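PDB 3E6Z: cation efflux system protein CusF from Escherichia coli, which binds one copper ion per polypeptide as a periplasmic metallochaperone of the Cus efflux system, which gives resistance to copper and silver. Local coordinates for residues G12-I17 with K22-H27. The protein carries 1 engineered substitution. Residues are numbered along the deposited sequence; the frame is centred on the assembly and turned at random. Where two conformers were deposited one is given.
Sequences GVVKGI and KKITIH. With ACT (acetate ion), chain C.
Val13 and His27 form an antiparallel hydrogen-bonded pair. Val13 N donates to His27 O and His27 N to Val13 O, each at 2.9 Å. Further along, Lys15 and Gly16 together sit opposite Thr25, a classic beta bulge. Thr25 O accepts two bonds there, from Lys15 N at 2.8 Å and from Gly16 N at a longer 3.2 Å. Thr25 N returns a bond to Gly16 O at 2.8 Å. The extra residue shifts the register by one.

Val14, Ile17, Ile24 and Ile26 point to one face. With chi1 at -58°, Ile24 puts CG2 anti to the backbone N, where it meets Val14 CG1 at 4.0 Å and Ile17 CG1 at 4.2 Å. Val13, Thr25 and His27 point to the other face. The Lys15 chain lies alongside His27, with Lys15 CG 4.1 Å from His27 CB. The end of His27 leads off to strand 39-44, where ND1 is hydrogen-bonded to Thr40 OG1; Lys23 NZ is hydrogen-bonded to Thr44 OG1 and to an acetate, probably from the crystallisation liquor, which Arg42 NE also binds.

This hairpin belongs to the small OB-fold barrel. Strand 39-44, paired with strand 23-28, carries the copper ligands Met39 and Met41; the third, His28, directly follows His27. Strand 8-18 also pairs with strand 59-67, and Ile24 and Ile26 pack on Leu73 and Ile76 of strand 70-78, respectively.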
ATOM      1  N   GLY A  12       0.033  -1.267  -7.707  1.00 10.65           N
ATOM      2  CA  GLY A  12      -0.211  -2.714  -7.625  1.00 11.21           C
ATOM      3  C   GLY A  12      -1.663  -3.038  -7.978  1.00 10.68           C
ATOM      4  O   GLY A  12      -2.338  -2.177  -8.494  1.00 11.94           O
ATOM      5  N   VAL A  13      -2.004  -4.260  -7.604  1.00 10.43           N
ATOM      6  CA  VAL A  13      -3.380  -4.733  -7.862  1.00  9.80           C
ATOM      7  C   VAL A  13      -3.938  -5.210  -6.493  1.00 10.40           C
ATOM      8  O   VAL A  13      -3.312  -5.988  -5.778  1.00 10.82           O
ATOM      9  CB  VAL A  13      -3.402  -5.910  -8.862  1.00 10.51           C
ATOM     10  CG1 VAL A  13      -4.863  -6.478  -8.988  1.00 11.90           C
ATOM     11  CG2 VAL A  13      -2.908  -5.368 -10.249  1.00 11.76           C
ATOM     12  N   VAL A  14      -5.140  -4.774  -6.187  1.00  9.81           N
ATOM     13  CA  VAL A  14      -5.829  -5.138  -4.947  1.00 10.00           C
ATOM     14  C   VAL A  14      -6.258  -6.639  -5.063  1.00  9.58           C
ATOM     15  O   VAL A  14      -6.981  -7.019  -6.021  1.00 10.43           O
ATOM     16  CB  VAL A  14      -7.026  -4.310  -4.688  1.00 10.16           C
ATOM     17  CG1 VAL A  14      -7.805  -4.766  -3.457  1.00 10.29           C
ATOM     18  CG2 VAL A  14      -6.603  -2.805  -4.598  1.00 10.80           C
ATOM     19  N   LYS A  15      -5.887  -7.477  -4.085  1.00 10.20           N
ATOM     20  CA  LYS A  15      -6.325  -8.843  -4.116  0.60 10.84           C
ATOM     21  C   LYS A  15      -7.313  -9.190  -3.036  1.00 10.94           C
ATOM     22  O   LYS A  15      -8.109 -10.102  -3.230  1.00 12.19           O
ATOM     23  CB  LYS A  15      -5.084  -9.670  -4.138  0.60 11.20           C
ATOM     24  CG  LYS A  15      -4.206  -9.444  -5.358  0.60 11.17           C
ATOM     25  CD  LYS A  15      -4.881  -9.840  -6.635  0.60 11.20           C
ATOM     26  CE  LYS A  15      -5.298 -11.346  -6.710  0.60 11.45           C
ATOM     27  NZ  LYS A  15      -5.932 -11.658  -8.014  0.60 11.62           N
ATOM     28  N   GLY A  16      -7.365  -8.417  -1.931  1.00 10.55           N
ATOM     29  CA  GLY A  16      -8.337  -8.625  -0.916  1.00 11.05           C
ATOM     30  C   GLY A  16      -8.583  -7.330  -0.127  1.00 10.81           C
ATOM     31  O   GLY A  16      -7.601  -6.540   0.047  1.00 10.87           O
ATOM     32  N   ILE A  17      -9.788  -7.166   0.370  1.00 11.01           N
ATOM     33  CA  ILE A  17     -10.146  -6.032   1.220  1.00 11.68           C
ATOM     34  C   ILE A  17     -10.912  -6.563   2.371  1.00 12.02           C
ATOM     35  O   ILE A  17     -12.001  -7.134   2.207  1.00 13.23           O
ATOM     36  CB  ILE A  17     -10.964  -4.947   0.473  1.00 12.43           C
ATOM     37  CG1 ILE A  17     -10.174  -4.405  -0.721  1.00 12.59           C
ATOM     38  CG2 ILE A  17     -11.343  -3.825   1.461  1.00 13.06           C
ATOM     39  CD1 ILE A  17     -11.082  -3.667  -1.710  1.00 13.57           C
ATOM     40  N   LYS A  22      -9.376  -4.217   8.814  1.00 13.89           N
ATOM     41  CA  LYS A  22      -8.811  -2.964   8.234  1.00 12.92           C
ATOM     42  C   LYS A  22      -7.493  -3.284   7.480  1.00 11.74           C
ATOM     43  O   LYS A  22      -6.493  -2.599   7.623  1.00 12.24           O
ATOM     44  CB  LYS A  22      -8.588  -1.872   9.289  1.00 14.19           C
ATOM     45  CG  LYS A  22      -9.889  -1.479  10.059  1.00 15.76           C
ATOM     46  CD  LYS A  22     -10.986  -0.867   9.189  1.00 17.47           C
ATOM     47  CE  LYS A  22     -12.204  -0.282   9.871  1.00 17.84           C
ATOM     48  NZ  LYS A  22     -13.004  -1.272  10.621  1.00 19.04           N
ATOM     49  N   LYS A  23      -7.556  -4.340   6.611  1.00 11.23           N
ATOM     50  CA  LYS A  23      -6.388  -4.819   5.896  1.00 11.15           C
ATOM     51  C   LYS A  23      -6.722  -4.894   4.388  1.00 10.38           C
ATOM     52  O   LYS A  23      -7.723  -5.513   4.014  1.00 12.21           O
ATOM     53  CB  LYS A  23      -5.936  -6.181   6.392  1.00 11.69           C
ATOM     54  CG  LYS A  23      -5.521  -6.247   7.849  1.00 11.75           C
ATOM     55  CD  LYS A  23      -4.220  -5.543   8.171  1.00 11.67           C
ATOM     56  CE  LYS A  23      -3.993  -5.570   9.658  1.00 11.61           C
ATOM     57  NZ  LYS A  23      -2.596  -5.098  10.032  1.00 11.94           N
ATOM     58  N   ILE A  24      -5.877  -4.322   3.592  1.00  9.70           N
ATOM     59  CA  ILE A  24      -5.972  -4.441   2.128  1.00  9.50           C
ATOM     60  C   ILE A  24      -4.747  -5.246   1.726  1.00  9.79           C
ATOM     61  O   ILE A  24      -3.595  -4.842   1.951  1.00 11.33           O
ATOM     62  CB  ILE A  24      -5.938  -3.082   1.460  1.00  9.98           C
ATOM     63  CG1 ILE A  24      -7.084  -2.184   1.979  1.00 10.35           C
ATOM     64  CG2 ILE A  24      -6.132  -3.284  -0.128  1.00 10.25           C
ATOM     65  CD1 ILE A  24      -7.080  -0.880   1.419  1.00 10.86           C
ATOM     66  N   THR A  25      -4.979  -6.435   1.077  1.00 10.23           N
ATOM     67  CA  THR A  25      -3.914  -7.249   0.567  1.00 10.77           C
ATOM     68  C   THR A  25      -3.657  -6.817  -0.914  1.00 10.68           C
ATOM     69  O   THR A  25      -4.618  -6.843  -1.720  1.00 11.63           O
ATOM     70  CB  THR A  25      -4.286  -8.735   0.658  1.00 11.80           C
ATOM     71  OG1 THR A  25      -4.511  -9.036   2.035  1.00 13.29           O
ATOM     72  CG2 THR A  25      -3.237  -9.646   0.149  1.00 12.92           C
ATOM     73  N   ILE A  26      -2.443  -6.385  -1.191  1.00  9.95           N
ATOM     74  CA  ILE A  26      -2.069  -5.827  -2.497  1.00  9.99           C
ATOM     75  C   ILE A  26      -0.900  -6.556  -3.034  1.00 10.10           C
ATOM     76  O   ILE A  26       0.122  -6.767  -2.329  1.00 10.52           O
ATOM     77  CB  ILE A  26      -1.730  -4.298  -2.403  1.00  9.73           C
ATOM     78  CG1 ILE A  26      -2.909  -3.562  -1.796  1.00  9.52           C
ATOM     79  CG2 ILE A  26      -1.307  -3.734  -3.812  1.00 10.45           C
ATOM     80  CD1 ILE A  26      -2.621  -2.012  -1.559  1.00 10.26           C
ATOM     81  N   HIS A  27      -0.986  -6.940  -4.364  1.00 10.33           N
ATOM     82  CA  HIS A  27       0.194  -7.472  -5.015  1.00 10.23           C
ATOM     83  C   HIS A  27       0.838  -6.290  -5.767  1.00 10.82           C
ATOM     84  O   HIS A  27       0.305  -5.739  -6.750  1.00 11.15           O
ATOM     85  CB  HIS A  27      -0.218  -8.590  -5.991  1.00 10.72           C
ATOM     86  CG  HIS A  27       0.986  -9.235  -6.595  1.00 10.66           C
ATOM     87  ND1 HIS A  27       1.851  -9.935  -5.811  1.00 11.80           N
ATOM     88  CD2 HIS A  27       1.477  -9.223  -7.881  1.00 10.94           C
ATOM     89  CE1 HIS A  27       2.839 -10.351  -6.600  1.00 11.89           C
ATOM     90  NE2 HIS A  27       2.647  -9.926  -7.844  1.00 11.62           N
TER
HETATM   91  C   ACT C  89       0.294  -7.054   8.447  1.00 12.98           C
HETATM   92  O   ACT C  89      -0.373  -6.059   8.621  1.00 13.26           O
HETATM   93  OXT ACT C  89      -0.150  -8.210   8.796  1.00 14.48           O
HETATM   94  CH3 ACT C  89       1.603  -6.912   7.808  1.00 14.07           C